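Local atomic coordinates of protein yesU (Bacillus subtilis, PDB entry 1OQ1), a protein that is of unknown function but has a galectin-like beta-sandwich fold, a relationship that hints at, without establishing, carbohydrate binding. Residues I72-L77 with S118-K123; E48-F53 with Q204-K209; D68-E73 with A157-R162. One frame throughout, in Å; residues are numbered along the deposited sequence.

Contact 1: I72-L77 with S118-K123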
loop_
_atom_site.group_PDB
_atom_site.type_symbol
_atom_site.label_atom_id
_atom_site.label_comp_id
_atom_site.label_asym_id
_atom_site.label_seq_id
_atom_site.Cartn_x
_atom_site.Cartn_y
_atom_site.Cartn_z
ATOM N N ILE A 72 15.774 -1.971 -1.238
ATOM C CA ILE A 72 17.059 -2.272 -1.860
ATOM C C ILE A 72 17.890 -1.059 -2.252
ATOM O O ILE A 72 19.109 -1.061 -2.075
ATOM C CB ILE A 72 16.852 -3.147 -3.118
ATOM C CG1 ILE A 72 16.074 -4.410 -2.742
ATOM C CG2 ILE A 72 18.203 -3.514 -3.741
ATOM C CD1 ILE A 72 16.727 -5.237 -1.643
ATOM N N GLU A 73 17.236 -0.028 -2.779
ATOM C CA GLU A 73 17.947 1.169 -3.212
ATOM C C GLU A 73 17.088 2.428 -3.106
ATOM O O GLU A 73 15.909 2.418 -3.462
ATOM C CB GLU A 73 18.400 0.968 -4.661
ATOM C CG GLU A 73 19.570 1.814 -5.107
ATOM C CD GLU A 73 20.042 1.434 -6.502
ATOM O OE1 GLU A 73 19.297 1.675 -7.475
ATOM O OE2 GLU A 73 21.154 0.881 -6.626
ATOM N N GLN A 74 17.684 3.509 -2.606
ATOM C CA GLN A 74 16.993 4.794 -2.476
ATOM C C GLN A 74 17.820 5.791 -3.295
ATOM O O GLN A 74 18.893 5.438 -3.783
ATOM C CB GLN A 74 16.941 5.225 -1.003
ATOM C CG GLN A 74 18.294 5.599 -0.415
ATOM C CD GLN A 74 18.224 5.986 1.055
ATOM O OE1 GLN A 74 19.077 6.722 1.551
ATOM N NE2 GLN A 74 17.217 5.482 1.760
ATOM N N PRO A 75 17.330 7.030 -3.486
ATOM C CA PRO A 75 16.077 7.641 -3.031
ATOM C C PRO A 75 14.844 6.938 -3.585
ATOM O O PRO A 75 14.908 6.252 -4.608
ATOM C CB PRO A 75 16.175 9.075 -3.553
ATOM C CG PRO A 75 17.640 9.326 -3.606
ATOM C CD PRO A 75 18.165 8.032 -4.173
ATOM N N GLY A 76 13.720 7.135 -2.907
ATOM C CA GLY A 76 12.476 6.528 -3.336
ATOM C C GLY A 76 11.460 6.541 -2.210
ATOM O O GLY A 76 11.773 6.928 -1.085
ATOM N N LEU A 77 10.240 6.119 -2.516
ATOM C CA LEU A 77 9.174 6.078 -1.523
ATOM C C LEU A 77 8.207 4.957 -1.879
ATOM O O LEU A 77 7.992 4.662 -3.057
ATOM C CB LEU A 77 8.445 7.431 -1.485
ATOM C CG LEU A 77 7.195 7.605 -0.610
ATOM C CD1 LEU A 77 7.088 9.059 -0.154
ATOM C CD2 LEU A 77 5.950 7.192 -1.382
ATOM N N SER A 118 1.858 5.539 3.229
ATOM C CA SER A 118 3.223 5.617 2.735
ATOM C C SER A 118 4.213 5.204 3.811
ATOM O O SER A 118 4.035 5.508 4.994
ATOM C CB SER A 118 3.529 7.041 2.268
ATOM O OG SER A 118 3.216 7.973 3.287
ATOM N N TYR A 119 5.247 4.487 3.389
ATOM C CA TYR A 119 6.295 4.030 4.291
ATOM C C TYR A 119 7.614 4.085 3.523
ATOM O O TYR A 119 7.622 4.112 2.295
ATOM C CB TYR A 119 5.983 2.621 4.807
ATOM C CG TYR A 119 5.828 1.563 3.742
ATOM C CD1 TYR A 119 6.904 0.752 3.379
ATOM C CD2 TYR A 119 4.594 1.338 3.131
ATOM C CE1 TYR A 119 6.757 -0.263 2.443
ATOM C CE2 TYR A 119 4.433 0.323 2.192
ATOM C CZ TYR A 119 5.517 -0.475 1.855
ATOM O OH TYR A 119 5.350 -1.496 0.950
ATOM N N PHE A 120 8.726 4.094 4.245
ATOM C CA PHE A 120 10.034 4.259 3.615
ATOM C C PHE A 120 9.922 5.506 2.733
ATOM O O PHE A 120 10.166 5.467 1.524
ATOM C CB PHE A 120 10.432 3.061 2.751
ATOM C CG PHE A 120 11.901 3.049 2.390
ATOM C CD1 PHE A 120 12.853 2.625 3.315
ATOM C CD2 PHE A 120 12.335 3.526 1.159
ATOM C CE1 PHE A 120 14.219 2.677 3.021
ATOM C CE2 PHE A 120 13.702 3.586 0.852
ATOM C CZ PHE A 120 14.645 3.162 1.786
ATOM N N ARG A 121 9.521 6.613 3.350
ATOM C CA ARG A 121 9.372 7.874 2.632
ATOM C C ARG A 121 10.756 8.503 2.594
ATOM O O ARG A 121 11.127 9.246 3.502
ATOM C CB ARG A 121 8.393 8.782 3.375
ATOM C CG ARG A 121 7.067 8.110 3.692
ATOM C CD ARG A 121 6.147 9.024 4.489
ATOM N NE ARG A 121 5.742 10.201 3.724
ATOM C CZ ARG A 121 6.150 11.443 3.967
ATOM N NH1 ARG A 121 6.989 11.700 4.966
ATOM N NH2 ARG A 121 5.707 12.435 3.209
ATOM N N ARG A 122 11.517 8.191 1.548
ATOM C CA ARG A 122 12.882 8.689 1.426
ATOM C C ARG A 122 13.195 9.278 0.046
ATOM O O ARG A 122 14.333 9.215 -0.411
ATOM C CB ARG A 122 13.868 7.545 1.712
ATOM C CG ARG A 122 13.480 6.636 2.883
ATOM C CD ARG A 122 13.536 7.351 4.233
ATOM N NE ARG A 122 12.859 6.565 5.265
ATOM C CZ ARG A 122 13.395 5.529 5.902
ATOM N NH1 ARG A 122 14.637 5.142 5.634
ATOM N NH2 ARG A 122 12.672 4.857 6.792
ATOM N N LYS A 123 12.192 9.850 -0.610
ATOM C CA LYS A 123 12.382 10.434 -1.935
ATOM C C LYS A 123 13.035 11.815 -1.878
ATOM O O LYS A 123 13.943 12.107 -2.658
ATOM C CB LYS A 123 11.032 10.529 -2.660
ATOM C CG LYS A 123 11.034 11.355 -3.948
ATOM C CD LYS A 123 11.916 10.744 -5.034
ATOM C CE LYS A 123 11.870 11.597 -6.298
ATOM N NZ LYS A 123 12.660 11.010 -7.417
HETATM O O HOH W 1 16.798 6.410 4.227
#
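The short link between strands 63-73 and 76-86, by which the chain passes from one sheet of the beta-sandwich to the other, meets strand 112-122 just past the corner it turns at Phe120. Gly76 presents its backbone there. Its carbonyl O accepts a hydrogen bond from Arg122 N at 2.9 Å, with the donor in the carbonyl plane but the hydrogen bent to 136°. The return bond, Gly76 N to Arg122 O, is weak at 3.3 Å. Gly76 is nearly fully extended (phi 163°, psi 174°), a conformation glycine adopts readily. Beside it, Leu77 CA points its hydrogen at Phe120 O, 3.3 Å away, while Leu77 CD1 lies alongside Arg121 CB at 3.8 Å.

The second half of the contact surrounds the aromatic ring. Arg122 folds back over Phe120, its CG 3.6 Å above the ring centre, and its guanidinium face receives the ring's CD1. Gln74 crosses at about a right angle: its chain runs out extended to CD, and the amide NE2 lies 3.5 Å from Phe120 CZ. A water accepts from both Gln74 NE2 and Arg122 NH1, which suits two long donors that do not meet directly. Arg122 NH2 goes elsewhere, in a salt bridge to Asp149 and a hydrogen bond to Leu151 O. The long arginine thus uses its methylenes on the phenylalanine and its charge at the far end. Pro75, which follows a cis peptide bond in this link, packs CA against Arg122 O at 3.5 Å. The contact lies where the chain crosses between the two sheets of an antiparallel beta-sandwich, as in galectin-like folds.

Contact 2: E48-F53 with Q204-K209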
loop_
_atom_site.group_PDB
_atom_site.type_symbol
_atom_site.label_atom_id
_atom_site.label_comp_id
_atom_site.label_asym_id
_atom_site.label_seq_id
_atom_site.Cartn_x
_atom_site.Cartn_y
_atom_site.Cartn_z
ATOM N N GLU A 48 11.768 9.583 -12.768
ATOM C CA GLU A 48 10.511 10.106 -12.247
ATOM C C GLU A 48 9.320 9.285 -12.751
ATOM O O GLU A 48 8.191 9.778 -12.821
ATOM C CB GLU A 48 10.334 11.578 -12.634
ATOM C CG GLU A 48 11.476 12.508 -12.202
ATOM C CD GLU A 48 11.841 12.391 -10.723
ATOM O OE1 GLU A 48 10.932 12.323 -9.871
ATOM O OE2 GLU A 48 13.052 12.386 -10.414
ATOM N N ALA A 49 9.580 8.026 -13.094
ATOM C CA ALA A 49 8.538 7.133 -13.595
ATOM C C ALA A 49 7.768 6.475 -12.450
ATOM O O ALA A 49 7.844 5.259 -12.255
ATOM C CB ALA A 49 9.157 6.059 -14.493
ATOM N N HIS A 50 7.018 7.283 -11.709
ATOM C CA HIS A 50 6.239 6.795 -10.573
ATOM C C HIS A 50 5.103 5.892 -11.051
ATOM O O HIS A 50 4.606 6.049 -12.172
ATOM C CB HIS A 50 5.692 7.988 -9.787
ATOM C CG HIS A 50 6.717 9.051 -9.524
ATOM N ND1 HIS A 50 7.998 8.760 -9.111
ATOM C CD2 HIS A 50 6.653 10.399 -9.628
ATOM C CE1 HIS A 50 8.682 9.883 -8.974
ATOM N NE2 HIS A 50 7.888 10.893 -9.281
ATOM N N PHE A 51 4.679 4.955 -10.209
ATOM C CA PHE A 51 3.621 4.038 -10.617
ATOM C C PHE A 51 2.793 3.485 -9.468
ATOM O O PHE A 51 3.099 3.699 -8.301
ATOM C CB PHE A 51 4.244 2.848 -11.364
ATOM C CG PHE A 51 5.034 1.907 -10.473
ATOM C CD1 PHE A 51 4.387 1.041 -9.590
ATOM C CD2 PHE A 51 6.423 1.896 -10.512
ATOM C CE1 PHE A 51 5.114 0.177 -8.759
ATOM C CE2 PHE A 51 7.160 1.036 -9.683
ATOM C CZ PHE A 51 6.498 0.176 -8.805
ATOM N N VAL A 52 1.726 2.785 -9.835
ATOM C CA VAL A 52 0.881 2.083 -8.880
ATOM C C VAL A 52 0.625 0.751 -9.586
ATOM O O VAL A 52 0.159 0.725 -10.725
ATOM C CB VAL A 52 -0.455 2.791 -8.608
ATOM C CG1 VAL A 52 -1.244 1.991 -7.574
ATOM C CG2 VAL A 52 -0.208 4.207 -8.091
ATOM N N PHE A 53 0.962 -0.343 -8.911
ATOM C CA PHE A 53 0.817 -1.697 -9.448
ATOM C C PHE A 53 -0.303 -2.364 -8.654
ATOM O O PHE A 53 -0.124 -2.696 -7.486
ATOM C CB PHE A 53 2.148 -2.430 -9.259
ATOM C CG PHE A 53 2.231 -3.767 -9.939
ATOM C CD1 PHE A 53 1.707 -3.961 -11.215
ATOM C CD2 PHE A 53 2.899 -4.820 -9.323
ATOM C CE1 PHE A 53 1.853 -5.182 -11.865
ATOM C CE2 PHE A 53 3.052 -6.048 -9.966
ATOM C CZ PHE A 53 2.528 -6.227 -11.239
ATOM N N GLN A 204 5.222 3.149 -5.941
ATOM C CA GLN A 204 6.607 3.495 -5.684
ATOM C C GLN A 204 6.911 4.780 -6.421
ATOM O O GLN A 204 6.386 5.016 -7.510
ATOM C CB GLN A 204 7.578 2.422 -6.188
ATOM C CG GLN A 204 7.565 1.118 -5.418
ATOM C CD GLN A 204 8.771 0.246 -5.743
ATOM O OE1 GLN A 204 9.566 0.563 -6.637
ATOM N NE2 GLN A 204 8.911 -0.858 -5.023
HETATM N N MSE A 205 7.734 5.618 -5.805
HETATM C CA MSE A 205 8.174 6.844 -6.445
HETATM C C MSE A 205 9.576 6.488 -6.910
HETATM O O MSE A 205 10.378 5.979 -6.123
HETATM C CB MSE A 205 8.242 8.006 -5.453
HETATM C CG MSE A 205 6.902 8.620 -5.104
HETATM SE SE MSE A 205 7.131 10.297 -4.166
HETATM C CE MSE A 205 7.349 11.475 -5.695
ATOM N N ALA A 206 9.860 6.712 -8.187
ATOM C CA ALA A 206 11.180 6.414 -8.728
ATOM C C ALA A 206 12.184 7.294 -7.997
ATOM O O ALA A 206 11.832 8.384 -7.542
ATOM C CB ALA A 206 11.209 6.711 -10.219
ATOM N N PRO A 207 13.457 6.864 -7.912
ATOM C CA PRO A 207 14.045 5.627 -8.441
ATOM C C PRO A 207 14.094 4.452 -7.461
ATOM O O PRO A 207 15.043 3.660 -7.466
ATOM C CB PRO A 207 15.436 6.077 -8.843
ATOM C CG PRO A 207 15.793 6.970 -7.708
ATOM C CD PRO A 207 14.519 7.789 -7.481
HETATM N N MSE A 208 13.064 4.340 -6.634
HETATM C CA MSE A 208 12.968 3.272 -5.646
HETATM C C MSE A 208 13.198 1.876 -6.222
HETATM O O MSE A 208 12.744 1.559 -7.319
HETATM C CB MSE A 208 11.579 3.309 -5.001
HETATM C CG MSE A 208 11.350 2.303 -3.880
HETATM SE SE MSE A 208 12.182 2.877 -2.246
HETATM C CE MSE A 208 12.735 1.156 -1.531
ATOM N N LYS A 209 13.926 1.051 -5.478
ATOM C CA LYS A 209 14.139 -0.339 -5.860
ATOM C C LYS A 209 13.811 -1.131 -4.600
ATOM O O LYS A 209 14.412 -0.909 -3.550
ATOM C CB LYS A 209 15.578 -0.589 -6.308
ATOM C CG LYS A 209 15.885 0.010 -7.672
ATOM C CD LYS A 209 17.142 -0.581 -8.282
ATOM C CE LYS A 209 17.356 -0.044 -9.691
ATOM N NZ LYS A 209 18.557 -0.652 -10.331
#
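Phe51 and Gln204 form the regular, tightly packed end of this contact, an antiparallel hydrogen-bonded pair between neighbouring strands 51-54 and 199-205. Phe51 N gives a fairly straight bond to Gln204 O (3.2 Å, 166°), and Gln204 N answers to Phe51 O at the same length, though tilted from the carbonyl plane. On the buried face the two side chains run side by side in the same direction, the aliphatic CB and CG of Gln204 lying along the ring, with Phe51 CZ 3.6 Å from Gln204 CB.

Beyond the bridge the strands give way to loop, and His50 takes over. Its ND1 accepts from Ala206 N at 2.9 Å, the donor only 4° out of the ring plane, so the imidazole supplies an acceptor that the backbone ladder no longer offers. Both faces of the ring are occupied: Glu48 O sits 3.5 Å above its centre, brought there by the inverse gamma turn at Ala49, and the methyl CE of selenomethionine Met205 lies 3.6 Å over the opposite face, offset toward the rim. Small Ala206 fits against the turn, CB to Ala49 N 3.6 Å.

Toward solvent the contact loosens. Glu48 is exposed and has a long, weak ion pair with Lys123, and partly exposed Met205 has an acetic acid molecule, probably from the crystallisation liquor, beside it. After Ala206 the cis peptide to Pro207 starts the turn toward strand 209-222 of the other sheet. The arrangement is an antiparallel strand pair fraying into loops at the end of a sandwich sheet, extended by one histidine bond.

Contact 3: D68-E73 with A157-R162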
loop_
_atom_site.group_PDB
_atom_site.type_symbol
_atom_site.label_atom_id
_atom_site.label_comp_id
_atom_site.label_asym_id
_atom_site.label_seq_id
_atom_site.Cartn_x
_atom_site.Cartn_y
_atom_site.Cartn_z
ATOM N N ASP A 68 5.983 -9.242 2.870
ATOM C CA ASP A 68 7.395 -9.091 3.210
ATOM C C ASP A 68 7.933 -7.972 2.324
ATOM O O ASP A 68 7.669 -7.953 1.122
ATOM C CB ASP A 68 8.152 -10.389 2.935
ATOM C CG ASP A 68 8.060 -11.376 4.088
ATOM O OD1 ASP A 68 7.153 -11.238 4.932
ATOM O OD2 ASP A 68 8.899 -12.298 4.146
ATOM N N PHE A 69 8.684 -7.051 2.923
ATOM C CA PHE A 69 9.233 -5.891 2.219
ATOM C C PHE A 69 10.736 -5.731 2.426
ATOM O O PHE A 69 11.223 -5.818 3.553
ATOM C CB PHE A 69 8.532 -4.622 2.721
ATOM C CG PHE A 69 9.119 -3.342 2.189
ATOM C CD1 PHE A 69 8.919 -2.964 0.864
ATOM C CD2 PHE A 69 9.854 -2.504 3.023
ATOM C CE1 PHE A 69 9.442 -1.767 0.380
ATOM C CE2 PHE A 69 10.382 -1.302 2.549
ATOM C CZ PHE A 69 10.174 -0.934 1.224
ATOM N N SER A 70 11.461 -5.475 1.341
ATOM C CA SER A 70 12.910 -5.281 1.406
ATOM C C SER A 70 13.322 -4.036 0.620
ATOM O O SER A 70 13.206 -4.009 -0.607
ATOM C CB SER A 70 13.644 -6.484 0.813
ATOM O OG SER A 70 13.282 -7.685 1.458
ATOM N N PRO A 71 13.785 -2.981 1.314
ATOM C CA PRO A 71 14.207 -1.762 0.615
ATOM C C PRO A 71 15.613 -2.035 0.081
ATOM O O PRO A 71 16.532 -2.296 0.854
ATOM C CB PRO A 71 14.183 -0.711 1.719
ATOM C CG PRO A 71 14.605 -1.499 2.921
ATOM C CD PRO A 71 13.831 -2.796 2.776
ATOM N N ILE A 72 15.774 -1.971 -1.238
ATOM C CA ILE A 72 17.059 -2.272 -1.860
ATOM C C ILE A 72 17.890 -1.059 -2.252
ATOM O O ILE A 72 19.109 -1.061 -2.075
ATOM C CB ILE A 72 16.852 -3.147 -3.118
ATOM C CG1 ILE A 72 16.074 -4.410 -2.742
ATOM C CG2 ILE A 72 18.203 -3.514 -3.741
ATOM C CD1 ILE A 72 16.727 -5.237 -1.643
ATOM N N GLU A 73 17.236 -0.028 -2.779
ATOM C CA GLU A 73 17.947 1.169 -3.212
ATOM C C GLU A 73 17.088 2.428 -3.106
ATOM O O GLU A 73 15.909 2.418 -3.462
ATOM C CB GLU A 73 18.400 0.968 -4.661
ATOM C CG GLU A 73 19.570 1.814 -5.107
ATOM C CD GLU A 73 20.042 1.434 -6.502
ATOM O OE1 GLU A 73 19.297 1.675 -7.475
ATOM O OE2 GLU A 73 21.154 0.881 -6.626
ATOM N N ALA A 157 19.961 -2.397 6.348
ATOM C CA ALA A 157 18.815 -3.301 6.375
ATOM C C ALA A 157 19.117 -4.754 6.736
ATOM O O ALA A 157 20.196 -5.271 6.454
ATOM C CB ALA A 157 18.094 -3.263 5.024
ATOM N N ASP A 158 18.147 -5.389 7.385
ATOM C CA ASP A 158 18.206 -6.804 7.745
ATOM C C ASP A 158 16.872 -7.320 7.214
ATOM O O ASP A 158 15.993 -7.740 7.969
ATOM C CB ASP A 158 18.292 -6.996 9.262
ATOM C CG ASP A 158 18.287 -8.465 9.661
ATOM O OD1 ASP A 158 18.719 -9.306 8.844
ATOM O OD2 ASP A 158 17.858 -8.779 10.789
ATOM N N SER A 159 16.736 -7.247 5.893
ATOM C CA SER A 159 15.523 -7.645 5.186
ATOM C C SER A 159 15.274 -9.147 5.124
ATOM O O SER A 159 16.202 -9.948 5.216
ATOM C CB SER A 159 15.564 -7.080 3.759
ATOM O OG SER A 159 15.662 -5.663 3.778
ATOM N N PRO A 160 14.006 -9.545 4.941
ATOM C CA PRO A 160 12.857 -8.643 4.794
ATOM C C PRO A 160 12.192 -8.231 6.108
ATOM O O PRO A 160 12.466 -8.791 7.171
ATOM C CB PRO A 160 11.910 -9.449 3.915
ATOM C CG PRO A 160 12.117 -10.836 4.441
ATOM C CD PRO A 160 13.628 -10.929 4.592
ATOM N N TYR A 161 11.302 -7.248 6.012
ATOM C CA TYR A 161 10.550 -6.754 7.161
ATOM C C TYR A 161 9.102 -7.235 7.025
ATOM O O TYR A 161 8.561 -7.283 5.921
ATOM C CB TYR A 161 10.629 -5.224 7.204
ATOM C CG TYR A 161 12.023 -4.722 7.511
ATOM C CD1 TYR A 161 12.429 -4.501 8.827
ATOM C CD2 TYR A 161 12.964 -4.552 6.492
ATOM C CE1 TYR A 161 13.743 -4.130 9.127
ATOM C CE2 TYR A 161 14.286 -4.180 6.783
ATOM C CZ TYR A 161 14.665 -3.978 8.101
ATOM O OH TYR A 161 15.975 -3.678 8.409
ATOM N N ARG A 162 8.489 -7.611 8.149
ATOM C CA ARG A 162 7.111 -8.114 8.164
ATOM C C ARG A 162 6.101 -6.985 8.347
ATOM O O ARG A 162 5.989 -6.405 9.425
ATOM C CB ARG A 162 6.954 -9.152 9.282
ATOM C CG ARG A 162 7.521 -10.537 8.944
ATOM C CD ARG A 162 6.592 -11.265 7.977
ATOM N NE ARG A 162 7.106 -12.554 7.511
ATOM C CZ ARG A 162 7.157 -13.669 8.236
ATOM N NH1 ARG A 162 6.731 -13.680 9.493
ATOM N NH2 ARG A 162 7.625 -14.786 7.690
HETATM O O HOH W 2 7.427 -14.437 4.543
HETATM O O HOH W 3 17.188 -4.729 1.864
#
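Asp68 and Arg162 lie side by side and point the same way from a non-hydrogen-bonded pair of the antiparallel ladder joining strands 63-73 and 161-168, in one sheet of the galectin-like sandwich. Carboxylate and guanidinium planes are turned 31° apart. In Arg162 the bend at chi2 (-75°) sets CD beside the carboxylate, and NE lies 2.9 Å from Asp68 OD1 in a salt bridge whose hydrogen bond is weak, the angle at hydrogen being 130°. A water completes the link, donating to Asp68 OD2 and accepting from Arg162 NH2. On this exposed margin an ion pair suits both residues.

The opposite face carries Phe69 and Tyr161, whose backbones exchange two hydrogen bonds; Tyr161 N to Phe69 O is the shorter, 2.8 Å. Phe69 O also lies at the edge of the tyrosine ring, near its plane. Phe69 is buried and meets Tyr119 edge-to-face, while the partly exposed Tyr161 rests on Leu151 and Pro152.

Where the ladder stops, the cis peptide between Ser159 and Pro160 turns the loop. Ser70 OG is wedged against carbon, 3.3 Å from both Ser159 CB and Pro160 CB, and the Pro160 ring crosses Asp68 obliquely, its CG 3.5 Å from Asp68 OD2. One water bridges Ser159 OG and Pro71 O, a carbonyl belonging to the strand. The loop closes on itself through the tyrosine tip: Asp158 N donates to Tyr161 OH at 2.9 Å, nearly straight.

Contact 1 is the buried one of the three; contacts 2 and 3 each have a buried face and a solvent side. Contacts 1 and 3 share Ile72 and Glu73, and both of these residues face Lys209 of contact 2 in a classic beta bulge, Lys209 O lying 2.9 Å from Ile72 N. Contacts 1 and 2 reach the same seven-stranded sheet and meet again where Lys123 NZ bonds to Ala206 O, whereas contact 3 belongs to the other sheet. Their chemistry follows: contact 1 relies on glycine backbone and a covered phenylalanine, contact 2 on an imidazole acceptor, contact 3 on a water-bridged ion pair. Phe120 packs on both Pro71 and Met208.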